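Peptide ABC transporter, peptide-binding protein (Enterococcus faecalis, PDB 3O6P) probably binds peptides outside the cell and hands them to an ABC transporter for import, this chain being one fragment of the longer solute-binding protein. Local coordinates at residues A[21-24]-A[25-29]; A[89-93]-A[94-98]; A[136-139]-A[140-144]; A[204-207]-A[208-211]. One frame throughout, in Å; residues are numbered along the deposited sequence. Where two conformers were deposited one is given.

Contact 1: residues A[21-24]-A[25-29]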
# COMPACT_ATOMS: atom_id res chain seq x y z
N ARG A 21 4.40 -11.02 6.24
CA ARG A 21 3.49 -11.96 5.56
C ARG A 21 2.21 -12.20 6.35
O ARG A 21 1.29 -12.88 5.89
CB ARG A 21 4.18 -13.29 5.24
CG ARG A 21 5.12 -13.18 4.04
CD ARG A 21 5.98 -14.40 3.90
NE ARG A 21 5.32 -15.46 3.16
CZ ARG A 21 5.69 -15.89 1.96
NH1 ARG A 21 6.74 -15.35 1.35
NH2 ARG A 21 5.02 -16.86 1.37
N ASN A 22 2.14 -11.65 7.56
CA ASN A 22 0.94 -11.76 8.35
C ASN A 22 -0.02 -10.60 8.07
O ASN A 22 0.32 -9.43 8.30
CB ASN A 22 1.31 -11.81 9.85
CG ASN A 22 0.09 -11.96 10.72
OD1 ASN A 22 -0.63 -10.98 10.98
ND2 ASN A 22 -0.17 -13.19 11.16
N ALA A 23 -1.20 -10.91 7.56
CA ALA A 23 -2.16 -9.87 7.16
C ALA A 23 -2.61 -9.02 8.32
O ALA A 23 -2.80 -7.82 8.16
CB ALA A 23 -3.37 -10.51 6.44
N ASN A 24 -2.76 -9.61 9.50
CA ASN A 24 -3.12 -8.80 10.67
C ASN A 24 -2.07 -7.75 11.06
O ASN A 24 -2.44 -6.64 11.47
CB ASN A 24 -3.48 -9.68 11.86
CG ASN A 24 -4.81 -10.37 11.65
OD1 ASN A 24 -5.77 -9.75 11.18
ND2 ASN A 24 -4.88 -11.66 11.97
N LEU A 25 -0.79 -8.08 10.91
CA LEU A 25 0.25 -7.07 11.12
C LEU A 25 0.17 -5.95 10.08
O LEU A 25 0.27 -4.77 10.43
CB LEU A 25 1.66 -7.67 11.17
CG LEU A 25 2.83 -6.66 11.23
CD1 LEU A 25 2.73 -5.75 12.47
CD2 LEU A 25 4.19 -7.39 11.18
N ARG A 26 0.01 -6.31 8.82
CA ARG A 26 -0.10 -5.28 7.80
C ARG A 26 -1.30 -4.33 8.07
O ARG A 26 -1.18 -3.11 7.96
CB ARG A 26 -0.19 -5.90 6.42
CG ARG A 26 1.00 -6.80 6.08
CD ARG A 26 1.02 -7.10 4.56
NE ARG A 26 -0.17 -7.84 4.10
CZ ARG A 26 -0.29 -9.17 4.02
NH1 ARG A 26 0.71 -9.98 4.42
NH2 ARG A 26 -1.43 -9.68 3.58
N LYS A 27 -2.41 -4.90 8.48
CA LYS A 27 -3.58 -4.12 8.87
C LYS A 27 -3.31 -3.27 10.13
O LYS A 27 -3.75 -2.12 10.18
CB LYS A 27 -4.79 -5.04 9.06
CG LYS A 27 -5.27 -5.64 7.71
CD LYS A 27 -6.25 -6.75 7.94
CE LYS A 27 -6.44 -7.43 6.59
NZ LYS A 27 -7.49 -8.49 6.69
N ALA A 28 -2.61 -3.84 11.14
CA ALA A 28 -2.33 -3.06 12.36
C ALA A 28 -1.52 -1.82 12.00
O ALA A 28 -1.80 -0.70 12.49
CB ALA A 28 -1.58 -3.92 13.38
N ILE A 29 -0.57 -1.99 11.07
CA ILE A 29 0.26 -0.87 10.60
C ILE A 29 -0.65 0.18 9.93
O ILE A 29 -0.60 1.38 10.29
CB ILE A 29 1.36 -1.39 9.67
CG1 ILE A 29 2.44 -2.09 10.52
CG2 ILE A 29 1.98 -0.25 8.87
CD1 ILE A 29 3.46 -2.93 9.70
O HOH W 1 -1.14 -12.59 3.61
O HOH W 2 -6.79 -10.20 8.76
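Asn22 and Leu25 meet through a side-chain-to-backbone bond: OD1 of Asn22 accepts from Leu25 N at 2.9 Å, on a lone pair in the plane of the amide. With its CG swung anti to the backbone N (chi1 -179°), Asn22 folds its short amide back over the first turn, where amide hydrogens have no preceding carbonyl to bind. This is an N-cap, a place that suits asparagine, and it opens helix 23-31. The ordinary helical bonds follow: Arg26 N to Asn22 O, Lys27 N to Ala23 O at 3.0 Å, and Ala28 N to Asn24 O.

The Arg26 guanidinium packs on the start of the helix. Its chain bends at chi3 (-63°) and doubles back toward the helix start, so that Ala23 CA lies 3.6 Å above the guanidinium plane, over its centre; the small methyl of Ala23 lets NH2 approach CB to 3.6 Å. Asp219 O takes a hydrogen bond from NH2 and Phe20 O one from NH1, so backbone carbonyls help fix the group's rotation.

Two waters bridge polar groups here. Water 1 accepts from Arg26 NH2 at 2.9 Å and donates weakly to Arg21 O. Water 2 donates to Asn24 OD1 at 2.7 Å and accepts from Lys27 NZ at 2.8 Å, spanning the gap between the asparagine and the extended lysine, while Asn24 ND2 bonds to Glu93.

Contact 2: residues A[89-93]-A[94-98]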
# COMPACT_ATOMS: atom_id res chain seq x y z
N LYS A 89 -3.35 -9.94 17.59
CA LYS A 89 -3.63 -11.13 16.77
C LYS A 89 -2.35 -11.56 16.06
O LYS A 89 -2.05 -12.77 16.02
CB LYS A 89 -4.72 -10.89 15.72
CG LYS A 89 -6.11 -10.66 16.22
CD LYS A 89 -7.03 -10.38 15.01
CE LYS A 89 -8.42 -9.88 15.42
NZ LYS A 89 -9.22 -9.71 14.18
N ALA A 90 -1.64 -10.59 15.45
CA ALA A 90 -0.40 -10.91 14.73
C ALA A 90 0.65 -11.57 15.63
O ALA A 90 1.30 -12.56 15.22
CB ALA A 90 0.20 -9.68 14.02
N LYS A 91 0.82 -11.03 16.84
CA LYS A 91 1.76 -11.61 17.82
C LYS A 91 1.46 -13.08 18.10
O LYS A 91 2.37 -13.92 18.19
CB LYS A 91 1.78 -10.81 19.13
CG LYS A 91 2.58 -9.49 18.98
CD LYS A 91 2.83 -8.78 20.26
CE LYS A 91 1.55 -8.39 20.94
NZ LYS A 91 1.78 -8.01 22.39
N LYS A 92 0.18 -13.41 18.25
CA LYS A 92 -0.20 -14.79 18.53
C LYS A 92 0.06 -15.68 17.32
O LYS A 92 0.68 -16.74 17.44
CB LYS A 92 -1.66 -14.85 18.98
CG LYS A 92 -1.89 -14.09 20.25
CD LYS A 92 -3.03 -14.64 21.03
CE LYS A 92 -3.19 -13.87 22.33
NZ LYS A 92 -3.85 -12.54 22.12
N GLU A 93 -0.35 -15.21 16.15
CA GLU A 93 -0.21 -16.00 14.93
C GLU A 93 1.24 -16.23 14.56
O GLU A 93 1.61 -17.34 14.15
CB GLU A 93 -0.95 -15.31 13.78
CG GLU A 93 -2.49 -15.33 14.02
CD GLU A 93 -3.30 -14.48 13.04
OE1 GLU A 93 -2.75 -13.60 12.36
OE2 GLU A 93 -4.54 -14.73 12.97
N LEU A 94 2.05 -15.18 14.69
CA LEU A 94 3.45 -15.23 14.29
C LEU A 94 4.31 -15.85 15.36
O LEU A 94 5.42 -16.29 15.08
CB LEU A 94 3.97 -13.82 14.01
CG LEU A 94 3.47 -13.18 12.71
CD1 LEU A 94 3.86 -11.71 12.71
CD2 LEU A 94 4.08 -13.89 11.48
N GLY A 95 3.81 -15.86 16.59
CA GLY A 95 4.61 -16.32 17.72
C GLY A 95 5.77 -15.38 18.03
O GLY A 95 6.89 -15.84 18.32
N ILE A 96 5.51 -14.07 17.99
CA ILE A 96 6.54 -13.06 18.32
C ILE A 96 6.05 -12.14 19.43
O ILE A 96 4.84 -12.01 19.65
CB ILE A 96 6.98 -12.24 17.08
CG1 ILE A 96 5.84 -11.36 16.53
CG2 ILE A 96 7.57 -13.21 16.00
CD1 ILE A 96 6.26 -10.44 15.37
N SER A 97 6.99 -11.50 20.12
CA SER A 97 6.70 -10.58 21.20
C SER A 97 7.01 -9.13 20.86
O SER A 97 6.64 -8.24 21.59
CB SER A 97 7.55 -10.96 22.42
OG SER A 97 8.95 -10.87 22.07
N THR A 98 7.73 -8.91 19.76
CA THR A 98 8.39 -7.64 19.53
C THR A 98 8.60 -7.51 18.04
O THR A 98 8.62 -8.52 17.32
CB THR A 98 9.77 -7.58 20.26
OG1 THR A 98 10.38 -6.33 20.04
CG2 THR A 98 10.74 -8.67 19.77
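One carbonyl, Lys91 O, receives two amides at the end of helix 80-94: Ile96 N binds it at 3.1 Å, and Gly95 N reaches it through a weak, bent bond. The first of these spans five residues and, with the weak bond from Gly95 N to Lys92 O, defines a Schellman motif. Gly95 is its C-prime residue. Its positive phi (68°), a backbone shape that glycine adopts easily, turns the chain out of the helix and into the loop leading to strand 99-106. Just before the turn the helix keeps its regular pattern, Leu94 N bonding Ala90 O at 2.8 Å.

Leu94 CD1 lies 4.4 Å from Ala90 CB, a loose apolar contact on the side of the helix that faces Asn22; the small side chain of Ala90 lets the start of helix 23-31 come into direct contact. The Glu93 carboxylate reaches that helix start too, through OE1. Lys91 suits an exposed helix end, because its methylenes can line the turn while its amine pairs with Glu88. The Lys91 side chain runs beside the loop that follows Gly95, with Lys91 CB 3.3 Å from Ile96 O and Lys91 CD 4.1 Å from Ser97 O.

Contact 3: residues A[136-139]-A[140-144]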
# COMPACT_ATOMS: atom_id res chain seq x y z
N VAL A 136 17.19 8.17 2.04
CA VAL A 136 18.32 7.99 1.13
C VAL A 136 18.01 8.57 -0.24
O VAL A 136 16.84 8.77 -0.59
CB VAL A 136 18.68 6.47 0.93
CG1 VAL A 136 19.11 5.80 2.24
CG2 VAL A 136 17.51 5.72 0.31
N PRO A 137 19.04 8.81 -1.05
CA PRO A 137 18.82 9.28 -2.42
C PRO A 137 18.17 8.23 -3.33
O PRO A 137 18.17 7.05 -3.03
CB PRO A 137 20.23 9.61 -2.91
CG PRO A 137 21.04 9.75 -1.71
CD PRO A 137 20.46 8.83 -0.68
N PHE A 138 17.64 8.69 -4.44
CA PHE A 138 16.88 7.84 -5.35
C PHE A 138 17.58 6.54 -5.77
O PHE A 138 16.98 5.46 -5.68
CB PHE A 138 16.50 8.65 -6.58
CG PHE A 138 15.65 7.89 -7.55
CD1 PHE A 138 14.29 7.76 -7.31
CD2 PHE A 138 16.20 7.33 -8.71
CE1 PHE A 138 13.47 7.08 -8.19
CE2 PHE A 138 15.40 6.61 -9.59
CZ PHE A 138 14.03 6.49 -9.33
N SER A 139 18.81 6.62 -6.25
CA SER A 139 19.43 5.39 -6.77
C SER A 139 19.64 4.36 -5.67
O SER A 139 19.54 3.18 -5.92
CB SER A 139 20.72 5.66 -7.54
OG SER A 139 21.66 6.16 -6.65
N VAL A 140 19.91 4.82 -4.45
CA VAL A 140 20.02 3.90 -3.31
C VAL A 140 18.67 3.28 -2.95
O VAL A 140 18.58 2.06 -2.69
CB VAL A 140 20.67 4.61 -2.10
CG1 VAL A 140 20.60 3.72 -0.82
CG2 VAL A 140 22.12 5.02 -2.45
N ARG A 141 17.62 4.10 -2.88
CA ARG A 141 16.30 3.56 -2.57
C ARG A 141 15.90 2.52 -3.60
O ARG A 141 15.35 1.47 -3.26
CB ARG A 141 15.26 4.68 -2.54
CG ARG A 141 13.84 4.19 -2.28
CD ARG A 141 12.95 5.30 -1.73
NE ARG A 141 12.89 6.48 -2.59
CZ ARG A 141 12.04 6.64 -3.60
NH1 ARG A 141 11.16 5.68 -3.89
NH2 ARG A 141 12.06 7.77 -4.31
N LEU A 142 16.19 2.80 -4.87
CA LEU A 142 15.82 1.89 -5.94
C LEU A 142 16.57 0.57 -5.79
O LEU A 142 15.98 -0.53 -5.88
CB LEU A 142 16.14 2.52 -7.30
CG LEU A 142 15.89 1.66 -8.54
CD1 LEU A 142 14.48 1.06 -8.53
CD2 LEU A 142 16.15 2.46 -9.83
N ASP A 143 17.88 0.66 -5.60
CA ASP A 143 18.71 -0.54 -5.48
C ASP A 143 18.30 -1.40 -4.29
O ASP A 143 18.13 -2.62 -4.44
CB ASP A 143 20.18 -0.15 -5.36
CG ASP A 143 21.08 -1.33 -5.36
OD1 ASP A 143 21.12 -2.07 -6.37
OD2 ASP A 143 21.75 -1.53 -4.34
N ARG A 144 18.14 -0.79 -3.12
CA ARG A 144 17.74 -1.53 -1.93
C ARG A 144 16.34 -2.13 -2.09
O ARG A 144 16.09 -3.24 -1.63
CB ARG A 144 17.80 -0.63 -0.70
CG ARG A 144 19.23 -0.26 -0.29
CD ARG A 144 19.28 0.61 0.95
NE ARG A 144 18.59 -0.01 2.07
CZ ARG A 144 18.67 0.41 3.32
NH1 ARG A 144 19.45 1.44 3.63
NH2 ARG A 144 17.98 -0.21 4.27
O HOH W 3 14.95 8.45 -2.67
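With chi1 at -177° in Phe138 and a like value in Arg141, both side chains leave the helix with CG trans to the main-chain nitrogen, and the arginine then bends at chi3 (56°) to bring its guanidinium beside the ring. NH2 of Arg141 arrives at the ring's edge, near its plane, 3.7 Å from Phe138 CD1, and therefore does not lie over the aromatic face. The planes of ring and guanidinium are 82° apart. On another part of the ring, Phe138 CE2 touches Leu142 CD2 at 4.2 Å, a contact one helical turn along.

Val136 precedes the helix and packs back on its first turn. Its CB lies 3.8 Å from Val140 CG1, the two side chains crossing at about a right angle, while its CG2 rests 3.8 Å from Arg141 CB. Compact branched valines suit this close fit between the residue leading into the helix and its first turn. Pro137 occupies the N-cap position; its ring restrains phi where the chain turns into the helix, and its carbonyl accepts from Arg141 N at 3.0 Å. Phe138 O and Ser139 O likewise take the amides of Leu142 and Asp143. A water links the polar parts, donating to Val136 O at 2.8 Å and accepting from Arg141 NE at 2.9 Å, in the plane of the guanidinium.

The segment leads from strand 129-136, at one border of the five-stranded sheet, into helix 138-147. Val136 pairs through its backbone with Ser105 and touches Leu104, placing the helix start beside strand 99-106, which Arg141 also meets at Ser106.

Contact 4: residues A[204-207]-A[208-211]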
# COMPACT_ATOMS: atom_id res chain seq x y z
N LYS A 204 -16.24 -7.49 -18.06
CA LYS A 204 -15.53 -8.49 -17.26
C LYS A 204 -14.18 -7.92 -16.82
O LYS A 204 -13.77 -8.13 -15.69
CB LYS A 204 -15.34 -9.81 -18.01
CG LYS A 204 -14.74 -10.86 -17.08
CD LYS A 204 -14.37 -12.18 -17.73
CE LYS A 204 -13.58 -13.03 -16.71
NZ LYS A 204 -12.12 -12.72 -16.68
N ARG A 205 -13.50 -7.20 -17.71
CA ARG A 205 -12.19 -6.62 -17.36
C ARG A 205 -12.33 -5.63 -16.19
O ARG A 205 -11.51 -5.58 -15.25
CB ARG A 205 -11.54 -5.97 -18.59
CG ARG A 205 -10.21 -5.30 -18.26
CD ARG A 205 -9.44 -4.85 -19.51
NE ARG A 205 -8.18 -4.25 -19.07
CZ ARG A 205 -8.02 -2.96 -18.81
NH1 ARG A 205 -9.04 -2.11 -18.97
NH2 ARG A 205 -6.84 -2.50 -18.40
N TRP A 206 -13.38 -4.82 -16.25
CA TRP A 206 -13.65 -3.87 -15.17
C TRP A 206 -13.88 -4.60 -13.85
O TRP A 206 -13.34 -4.22 -12.79
CB TRP A 206 -14.88 -3.02 -15.53
CG TRP A 206 -15.23 -1.93 -14.53
CD1 TRP A 206 -16.24 -1.96 -13.60
CD2 TRP A 206 -14.58 -0.65 -14.38
NE1 TRP A 206 -16.26 -0.79 -12.89
CE2 TRP A 206 -15.26 0.03 -13.35
CE3 TRP A 206 -13.50 -0.02 -15.02
CZ2 TRP A 206 -14.90 1.33 -12.94
CZ3 TRP A 206 -13.15 1.27 -14.62
CH2 TRP A 206 -13.83 1.92 -13.57
N ASP A 207 -14.70 -5.64 -13.89
CA ASP A 207 -14.99 -6.39 -12.68
C ASP A 207 -13.73 -7.10 -12.15
O ASP A 207 -13.54 -7.20 -10.94
CB ASP A 207 -16.16 -7.35 -12.89
CG ASP A 207 -17.52 -6.64 -12.90
OD1 ASP A 207 -17.61 -5.44 -12.57
OD2 ASP A 207 -18.52 -7.30 -13.26
N ASP A 208 -12.88 -7.60 -13.05
CA ASP A 208 -11.60 -8.20 -12.64
C ASP A 208 -10.70 -7.17 -11.93
O ASP A 208 -10.10 -7.45 -10.88
CB ASP A 208 -10.87 -8.77 -13.86
CG ASP A 208 -11.43 -10.11 -14.30
OD1 ASP A 208 -11.92 -10.87 -13.43
OD2 ASP A 208 -11.34 -10.42 -15.50
N MSE A 209 -10.65 -5.95 -12.47
CA MSE A 209 -9.82 -4.92 -11.85
C MSE A 209 -10.38 -4.50 -10.50
O MSE A 209 -9.62 -4.32 -9.54
CB MSE A 209 -9.65 -3.72 -12.77
CG MSE A 209 -8.85 -4.09 -14.04
SE MSE A 209 -8.46 -2.56 -15.13
CE MSE A 209 -10.27 -2.03 -15.59
N LEU A 210 -11.71 -4.35 -10.40
CA LEU A 210 -12.35 -4.06 -9.10
C LEU A 210 -12.04 -5.14 -8.06
O LEU A 210 -11.72 -4.83 -6.90
CB LEU A 210 -13.87 -3.95 -9.25
CG LEU A 210 -14.40 -2.66 -9.87
CD1 LEU A 210 -15.90 -2.85 -10.08
CD2 LEU A 210 -14.14 -1.49 -8.94
N ASN A 211 -12.14 -6.40 -8.48
CA ASN A 211 -11.81 -7.50 -7.60
C ASN A 211 -10.35 -7.51 -7.17
O ASN A 211 -10.05 -7.85 -6.00
CB ASN A 211 -12.25 -8.84 -8.21
CG ASN A 211 -13.72 -9.10 -8.02
OD1 ASN A 211 -14.27 -8.85 -6.94
ND2 ASN A 211 -14.39 -9.62 -9.07
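Helix 202-218 is packed between neighbouring helices, and its side chains here pair one turn apart: Lys204 and Asp208 against helix 185-195, Trp206, Met209 and Leu210 toward helices 68-72 and 165-168. Lys204 NZ forms a salt bridge to Asp208 OD2 at 2.7 Å, on the syn lone pair. The long lysine runs out extended and hooks back at chi4 (-85°), which lets its amine meet the short aspartate one turn on.

Arg205 and Met209, a selenomethionine, make the next pair. The unbranched, flexible chain of Met209, bent at chi3 (-63°), lays selenium and CE over the guanidinium: the selenium is 3.6 Å above its plane, toward the rim, and Met209 CE stands 3.6 Å from Arg205 NH1. The guanidinium is held by a salt bridge from NH2 to Asp163 and by NE bonding to Ala194 O.

Met209 CE also reaches Trp206 CE3, at 3.8 Å. Leu210 places CG over one face of the indole, with its CD1 3.5 Å from Trp206 NE1; that nitrogen donates to Glu71, so the broad ring is tied down as well as packed. Phe68 meets the indole edge-to-face.

Backbone bonds such as Leu210 N to Trp206 O, 2.9 Å, set the one-turn spacing that brings these side chains together. Salt bridge and apolar contacts alike follow the i to i+3 and i to i+4 spacing of an alpha-helix, packed on helices 68-72, 165-168 and 185-195.

Contacts 1 and 2 form one neighbourhood, their centres 11 Å apart: Glu93 OE1 lies 2.9 Å from both Asn22 ND2 and Asn24 ND2, and Asn22 OD1 sits 3.4 Å from Ala90 CB, so the start of one helix rests against the end of another. The bound sodium ion, held by Gln123, Leu126 and Val129, is about 11 Å from the Leu25 side chain and about 10 Å from that of Lys91. Contact 3 begins at the far end of strand 129-136, its centre 25 Å from that of contact 1. Contacts 3 and 4 lie on opposite sides of the chain's centre, 34 Å apart between their own centres.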